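Local coordinates for kinesin-like protein Nod (PDB 3PXN), which is a kinesin-family protein that binds ATP and microtubules through its motor domain and is required for distributive segregation of non-exchange chromosomes in meiosis, at residues Y101-T106 against C311-Q316; G107-M112 against I239-G244. All coordinates share one frame; numbering follows the deposited sequence.

Contact 1 of 2, residues Y101-T106 against C311-Q316; sequences YGQTGT and CISPHQ. With ADP (adenosine-5'-diphosphate), chain C.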
loop_
_atom_site.group_PDB
_atom_site.type_symbol
_atom_site.label_atom_id
_atom_site.label_comp_id
_atom_site.label_asym_id
_atom_site.label_seq_id
_atom_site.Cartn_x
_atom_site.Cartn_y
_atom_site.Cartn_z
ATOM N N TYR A 101 -4.158 -5.170 -2.542
ATOM C CA TYR A 101 -4.530 -5.759 -3.819
ATOM C C TYR A 101 -5.639 -6.781 -3.590
ATOM O O TYR A 101 -5.918 -7.141 -2.446
ATOM C CB TYR A 101 -3.323 -6.435 -4.457
ATOM C CG TYR A 101 -2.957 -7.762 -3.826
ATOM C CD1 TYR A 101 -2.214 -7.821 -2.649
ATOM C CD2 TYR A 101 -3.337 -8.961 -4.427
ATOM C CE1 TYR A 101 -1.854 -9.037 -2.089
ATOM C CE2 TYR A 101 -2.986 -10.183 -3.881
ATOM C CZ TYR A 101 -2.240 -10.215 -2.710
ATOM O OH TYR A 101 -1.864 -11.419 -2.165
ATOM N N GLY A 102 -6.280 -7.236 -4.665
ATOM C CA GLY A 102 -7.340 -8.208 -4.511
ATOM C C GLY A 102 -8.589 -7.925 -5.317
ATOM O O GLY A 102 -8.689 -6.906 -6.002
ATOM N N GLN A 103 -9.556 -8.831 -5.219
ATOM C CA GLN A 103 -10.807 -8.705 -5.948
ATOM C C GLN A 103 -11.545 -7.408 -5.592
ATOM O O GLN A 103 -11.470 -6.921 -4.464
ATOM C CB GLN A 103 -11.694 -9.918 -5.648
ATOM C CG GLN A 103 -12.891 -10.078 -6.556
ATOM C CD GLN A 103 -13.855 -11.127 -6.053
ATOM O OE1 GLN A 103 -14.739 -11.571 -6.788
ATOM N NE2 GLN A 103 -13.696 -11.533 -4.801
ATOM N N THR A 104 -12.269 -6.861 -6.559
ATOM C CA THR A 104 -13.020 -5.633 -6.347
ATOM C C THR A 104 -14.093 -5.850 -5.294
ATOM O O THR A 104 -14.773 -6.874 -5.292
ATOM C CB THR A 104 -13.673 -5.176 -7.672
ATOM O OG1 THR A 104 -12.645 -4.824 -8.605
ATOM C CG2 THR A 104 -14.607 -4.010 -7.455
ATOM N N GLY A 105 -14.232 -4.896 -4.386
ATOM C CA GLY A 105 -15.239 -5.030 -3.349
ATOM C C GLY A 105 -14.794 -5.779 -2.100
ATOM O O GLY A 105 -15.627 -6.150 -1.279
ATOM N N THR A 106 -13.490 -5.989 -1.940
ATOM C CA THR A 106 -12.977 -6.714 -0.783
ATOM C C THR A 106 -12.485 -5.810 0.357
ATOM O O THR A 106 -11.932 -6.288 1.337
ATOM C CB THR A 106 -11.846 -7.696 -1.215
ATOM O OG1 THR A 106 -10.844 -6.995 -1.961
ATOM C CG2 THR A 106 -12.430 -8.811 -2.071
ATOM N N CYS A 311 -6.704 -8.425 0.273
ATOM C CA CYS A 311 -8.085 -8.372 0.726
ATOM C C CYS A 311 -8.809 -9.482 -0.013
ATOM O O CYS A 311 -8.584 -9.691 -1.204
ATOM C CB CYS A 311 -8.701 -7.033 0.379
ATOM S SG CYS A 311 -7.754 -5.715 1.023
ATOM N N ILE A 312 -9.632 -10.245 0.692
ATOM C CA ILE A 312 -10.349 -11.351 0.054
ATOM C C ILE A 312 -11.817 -11.419 0.421
ATOM O O ILE A 312 -12.230 -10.904 1.458
ATOM C CB ILE A 312 -9.714 -12.748 0.381
ATOM C CG1 ILE A 312 -9.635 -12.963 1.896
ATOM C CG2 ILE A 312 -8.321 -12.872 -0.286
ATOM C CD1 ILE A 312 -8.973 -14.262 2.327
ATOM N N SER A 313 -12.607 -12.048 -0.447
ATOM C CA SER A 313 -14.043 -12.194 -0.212
ATOM C C SER A 313 -14.304 -13.491 0.544
ATOM O O SER A 313 -13.624 -14.483 0.332
ATOM C CB SER A 313 -14.804 -12.220 -1.536
ATOM O OG SER A 313 -16.200 -12.382 -1.322
ATOM N N PRO A 314 -15.273 -13.487 1.465
ATOM C CA PRO A 314 -15.572 -14.705 2.218
ATOM C C PRO A 314 -16.636 -15.526 1.484
ATOM O O PRO A 314 -16.994 -16.621 1.918
ATOM C CB PRO A 314 -16.091 -14.157 3.536
ATOM C CG PRO A 314 -16.908 -12.997 3.066
ATOM C CD PRO A 314 -15.966 -12.330 2.065
ATOM N N HIS A 315 -17.124 -14.987 0.369
ATOM C CA HIS A 315 -18.169 -15.627 -0.423
ATOM C C HIS A 315 -17.703 -16.751 -1.332
ATOM O O HIS A 315 -16.655 -16.682 -1.989
ATOM C CB HIS A 315 -18.918 -14.583 -1.263
ATOM C CG HIS A 315 -19.359 -13.387 -0.476
ATOM N ND1 HIS A 315 -20.078 -13.490 0.698
ATOM C CD2 HIS A 315 -19.136 -12.063 -0.662
ATOM C CE1 HIS A 315 -20.272 -12.284 1.201
ATOM N NE2 HIS A 315 -19.710 -11.400 0.397
ATOM N N GLN A 316 -18.532 -17.786 -1.370
ATOM C CA GLN A 316 -18.289 -18.962 -2.182
ATOM C C GLN A 316 -18.088 -18.603 -3.647
ATOM O O GLN A 316 -17.128 -19.053 -4.281
ATOM C CB GLN A 316 -19.463 -19.928 -2.033
ATOM C CG GLN A 316 -19.285 -21.260 -2.711
ATOM C CD GLN A 316 -18.162 -22.069 -2.115
ATOM O OE1 GLN A 316 -18.019 -22.155 -0.883
ATOM N NE2 GLN A 316 -17.336 -22.656 -2.986
HETATM P PB ADP C . -12.685 -2.140 -3.081
HETATM O O1B ADP C . -11.668 -3.192 -2.895
HETATM O O2B ADP C . -12.023 -0.707 -2.856
HETATM O O3B ADP C . -13.236 -2.242 -4.677
HETATM P PA ADP C . -14.189 -1.142 -1.058
HETATM O O1A ADP C . -12.969 -0.843 -0.281
HETATM O O2A ADP C . -14.607 0.142 -1.969
HETATM O O3A ADP C . -13.890 -2.414 -2.047
HETATM O "O5'" ADP C . -15.337 -1.548 -0.075
HETATM C "C5'" ADP C . -16.538 -1.789 -0.819
HETATM C "C4'" ADP C . -17.674 -1.509 0.120
HETATM O "O4'" ADP C . -17.590 -2.415 1.262
HETATM C "C3'" ADP C . -17.616 -0.033 0.654
HETATM O "O3'" ADP C . -18.866 0.446 1.073
HETATM C "C2'" ADP C . -16.876 -0.326 2.026
HETATM O "O2'" ADP C . -17.231 0.650 3.025
HETATM C "C1'" ADP C . -17.488 -1.672 2.498
HETATM N N9 ADP C . -16.564 -2.353 3.385
HETATM C C8 ADP C . -15.436 -3.067 2.974
HETATM N N7 ADP C . -14.726 -3.453 4.012
HETATM C C5 ADP C . -15.432 -3.186 5.129
HETATM C C6 ADP C . -15.201 -3.367 6.517
HETATM N N6 ADP C . -14.104 -4.093 6.948
HETATM N N1 ADP C . -16.073 -2.823 7.409
HETATM C C2 ADP C . -17.201 -2.244 7.000
HETATM N N3 ADP C . -17.441 -2.040 5.704
HETATM C C4 ADP C . -16.604 -2.443 4.757
HETATM O O HOH W 1 -9.352 -11.310 -3.823
#

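Contact 2 of 2, residues G107-M112 against I239-G244; sequences GKSYSM and IVDLAG. With MN (manganese (II) ion), chain B; ADP (adenosine-5'-diphosphate), chain C.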
loop_
_atom_site.group_PDB
_atom_site.type_symbol
_atom_site.label_atom_id
_atom_site.label_comp_id
_atom_site.label_asym_id
_atom_site.label_seq_id
_atom_site.Cartn_x
_atom_site.Cartn_y
_atom_site.Cartn_z
ATOM N N GLY A 107 -12.697 -4.507 0.218
ATOM C CA GLY A 107 -12.310 -3.568 1.258
ATOM C C GLY A 107 -10.948 -2.923 1.092
ATOM O O GLY A 107 -10.365 -2.431 2.048
ATOM N N LYS A 108 -10.425 -2.913 -0.124
ATOM C CA LYS A 108 -9.112 -2.327 -0.331
ATOM C C LYS A 108 -9.128 -0.821 -0.104
ATOM O O LYS A 108 -8.370 -0.309 0.706
ATOM C CB LYS A 108 -8.613 -2.621 -1.733
ATOM C CG LYS A 108 -8.414 -4.083 -1.995
ATOM C CD LYS A 108 -7.995 -4.326 -3.424
ATOM C CE LYS A 108 -9.070 -3.835 -4.373
ATOM N NZ LYS A 108 -8.744 -4.273 -5.747
ATOM N N SER A 109 -9.985 -0.098 -0.811
ATOM C CA SER A 109 -10.028 1.344 -0.631
ATOM C C SER A 109 -10.420 1.734 0.778
ATOM O O SER A 109 -9.914 2.709 1.331
ATOM C CB SER A 109 -10.980 1.966 -1.624
ATOM O OG SER A 109 -10.290 2.187 -2.832
ATOM N N TYR A 110 -11.314 0.951 1.353
ATOM C CA TYR A 110 -11.776 1.175 2.704
ATOM C C TYR A 110 -10.612 1.016 3.666
ATOM O O TYR A 110 -10.412 1.837 4.569
ATOM C CB TYR A 110 -12.847 0.142 3.044
ATOM C CG TYR A 110 -13.255 0.105 4.497
ATOM C CD1 TYR A 110 -14.192 1.018 5.004
ATOM C CD2 TYR A 110 -12.718 -0.848 5.366
ATOM C CE1 TYR A 110 -14.590 0.975 6.339
ATOM C CE2 TYR A 110 -13.102 -0.893 6.707
ATOM C CZ TYR A 110 -14.039 0.020 7.182
ATOM O OH TYR A 110 -14.409 -0.030 8.504
ATOM N N SER A 111 -9.851 -0.058 3.474
ATOM C CA SER A 111 -8.701 -0.356 4.310
ATOM C C SER A 111 -7.611 0.698 4.253
ATOM O O SER A 111 -7.094 1.098 5.294
ATOM C CB SER A 111 -8.116 -1.722 3.932
ATOM O OG SER A 111 -9.021 -2.762 4.284
ATOM N N MET A 112 -7.248 1.149 3.057
ATOM C CA MET A 112 -6.188 2.146 2.959
ATOM C C MET A 112 -6.675 3.578 3.260
ATOM O O MET A 112 -5.866 4.497 3.330
ATOM C CB MET A 112 -5.525 2.099 1.575
ATOM C CG MET A 112 -5.232 0.707 1.062
ATOM S SD MET A 112 -4.146 -0.211 2.150
ATOM C CE MET A 112 -2.469 0.525 1.871
ATOM N N ILE A 239 1.115 4.663 -0.101
ATOM C CA ILE A 239 -0.092 3.925 0.171
ATOM C C ILE A 239 -0.712 3.584 -1.161
ATOM O O ILE A 239 -1.360 4.416 -1.791
ATOM C CB ILE A 239 -1.073 4.751 1.022
ATOM C CG1 ILE A 239 -0.410 5.085 2.357
ATOM C CG2 ILE A 239 -2.331 3.946 1.312
ATOM C CD1 ILE A 239 0.066 3.850 3.092
ATOM N N VAL A 240 -0.494 2.346 -1.588
ATOM C CA VAL A 240 -1.006 1.879 -2.863
ATOM C C VAL A 240 -2.328 1.140 -2.735
ATOM O O VAL A 240 -2.474 0.228 -1.930
ATOM C CB VAL A 240 0.031 0.990 -3.546
ATOM C CG1 VAL A 240 -0.477 0.551 -4.889
ATOM C CG2 VAL A 240 1.343 1.773 -3.701
ATOM N N ASP A 241 -3.293 1.543 -3.545
ATOM C CA ASP A 241 -4.617 0.950 -3.518
ATOM C C ASP A 241 -4.902 0.492 -4.953
ATOM O O ASP A 241 -5.524 1.216 -5.729
ATOM C CB ASP A 241 -5.594 2.030 -3.047
ATOM C CG ASP A 241 -7.054 1.654 -3.255
ATOM O OD1 ASP A 241 -7.886 2.581 -3.343
ATOM O OD2 ASP A 241 -7.387 0.456 -3.301
ATOM N N LEU A 242 -4.423 -0.703 -5.306
ATOM C CA LEU A 242 -4.586 -1.235 -6.658
ATOM C C LEU A 242 -6.033 -1.504 -6.998
ATOM O O LEU A 242 -6.867 -1.631 -6.102
ATOM C CB LEU A 242 -3.785 -2.533 -6.839
ATOM C CG LEU A 242 -2.269 -2.453 -6.672
ATOM C CD1 LEU A 242 -1.643 -3.765 -7.092
ATOM C CD2 LEU A 242 -1.716 -1.300 -7.488
ATOM N N ALA A 243 -6.318 -1.621 -8.293
ATOM C CA ALA A 243 -7.674 -1.886 -8.758
ATOM C C ALA A 243 -7.958 -3.383 -8.741
ATOM O O ALA A 243 -7.073 -4.187 -8.441
ATOM C CB ALA A 243 -7.858 -1.331 -10.167
ATOM N N GLY A 244 -9.197 -3.747 -9.054
ATOM C CA GLY A 244 -9.565 -5.147 -9.080
ATOM C C GLY A 244 -8.470 -6.025 -9.660
ATOM O O GLY A 244 -7.764 -5.634 -10.593
HETATM MN MN MN B . -11.212 0.541 -4.569
HETATM P PB ADP C . -12.685 -2.140 -3.081
HETATM O O1B ADP C . -11.668 -3.192 -2.895
HETATM O O2B ADP C . -12.023 -0.707 -2.856
HETATM O O3B ADP C . -13.236 -2.242 -4.677
HETATM P PA ADP C . -14.189 -1.142 -1.058
HETATM O O1A ADP C . -12.969 -0.843 -0.281
HETATM O O2A ADP C . -14.607 0.142 -1.969
HETATM O O3A ADP C . -13.890 -2.414 -2.047
HETATM O "O5'" ADP C . -15.337 -1.548 -0.075
HETATM C "C5'" ADP C . -16.538 -1.789 -0.819
HETATM C "C4'" ADP C . -17.674 -1.509 0.120
HETATM O "O4'" ADP C . -17.590 -2.415 1.262
HETATM C "C3'" ADP C . -17.616 -0.033 0.654
HETATM O "O3'" ADP C . -18.866 0.446 1.073
HETATM C "C2'" ADP C . -16.876 -0.326 2.026
HETATM O "O2'" ADP C . -17.231 0.650 3.025
HETATM C "C1'" ADP C . -17.488 -1.672 2.498
HETATM N N9 ADP C . -16.564 -2.353 3.385
HETATM C C8 ADP C . -15.436 -3.067 2.974
HETATM N N7 ADP C . -14.726 -3.453 4.012
HETATM C C5 ADP C . -15.432 -3.186 5.129
HETATM C C6 ADP C . -15.201 -3.367 6.517
HETATM N N6 ADP C . -14.104 -4.093 6.948
HETATM N N1 ADP C . -16.073 -2.823 7.409
HETATM C C2 ADP C . -17.201 -2.244 7.000
HETATM N N3 ADP C . -17.441 -2.040 5.704
HETATM C C4 ADP C . -16.604 -2.443 4.757
#

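Contact 1 of 2, residues Y101-T106 against C311-Q316
Tyr101 and Cys311 join the C-terminal ends of two neighbouring parallel strands, 96-102 and 305-312, in a buried contact of the central sheet of the motor domain. Cys311 N donates to Tyr101 O over 3.1 Å, nearly straight at the hydrogen (174°). Beyond this bond the chains separate, and a water takes over: it accepts from Gln103 N and donates to Cys311 O. The Tyr101 ring turns away from 311-316, and its hydroxyl bonds Thr325 O of helix 319-335. Gly102 opens the P-loop, which folds back over strand 305-312 through a type II turn, Gln103 to Thr106, and offers Gly105 N to ADP O3B at 2.8 Å. Thr106 closes that turn from within. Set between its own backbone N and carbonyl carbon (chi1 53°), Thr106 OG1 donates to Gln103 O, in the carbonyl plane, at 2.6 Å. The methyl is thereby directed onto the backbone beyond Cys311, where Thr106 CG2 lies 3.6 Å from Ser313 N. Exchange of Thr106 for an alanine would probably deprive Gln103 O of its hydroxyl partner and open a gap over the Ile312-Ser313 peptide. Ser313 OG accepts from His315 N in an ST turn and also bonds Asp318.

Contact 2 of 2, residues G107-M112 against I239-G244
Ser109 and Asp241 meet beside the manganese, where helix 108-112 runs almost antiparallel to strand 239-241 (164°, axes 8.6 Å apart). Asp241 extends its carboxylate toward the helix with CG anti to the backbone N (chi1 167°), and Asp241 OD1 accepts from Ser109 OG at 2.5 Å. Ser109 OG also binds manganese at 2.6 Å, so one hydroxyl links carboxylate and metal; ADP O2B, at 2.3 Å from the manganese, is a second ligand and also accepts from Ser109 N. Lys108 lies alongside the phosphate, its CE 3.1 Å from ADP O1B. A bend at chi3 carries Lys108 NZ past this oxygen to Gly102 O, its main partner, with a weak bond to Leu242 O at 3.3 Å. One turn on, Met112 curls across Ile239, Met112 CE meeting Ile239 CG2 at 3.5 Å, and also packs on Ala98 and Ala100 of strand 96-102. Tyr110 faces away from the strand and lays one ring face against the adenine. At the helix start, Gly107 O accepts from Ser111 N and Ser111 OG from opposite faces of its plane. This is the nucleotide site of a P-loop NTPase: Walker A lysine and serine against the DLAG sequence that, in kinesins, begins switch II.

Contact 2 is nested within the chain loop closed by contact 1, and their centres lie 11 Å apart. The P-loop runs through both: residues 101-106 lead straight into 107-112, wrapping the diphosphate of ADP with amides from either range. Strand 96-102 is flanked in the sheet by 305-312, its partner in contact 1, and by 234-241, which leads into one side of contact 2. Lys108 ties the two together, Lys108 NZ lying 2.6 Å from Gly102 O in a probable hydrogen bond and Lys108 CG packing 3.5 Å from Cys311 SG. Thr104 OG1 sits 3.1 Å from Gly244 CA and bonds Glu246, bringing the P-loop up against 239-244. Manganese belongs to contact 2, about 8 Å from the Thr106 side chain.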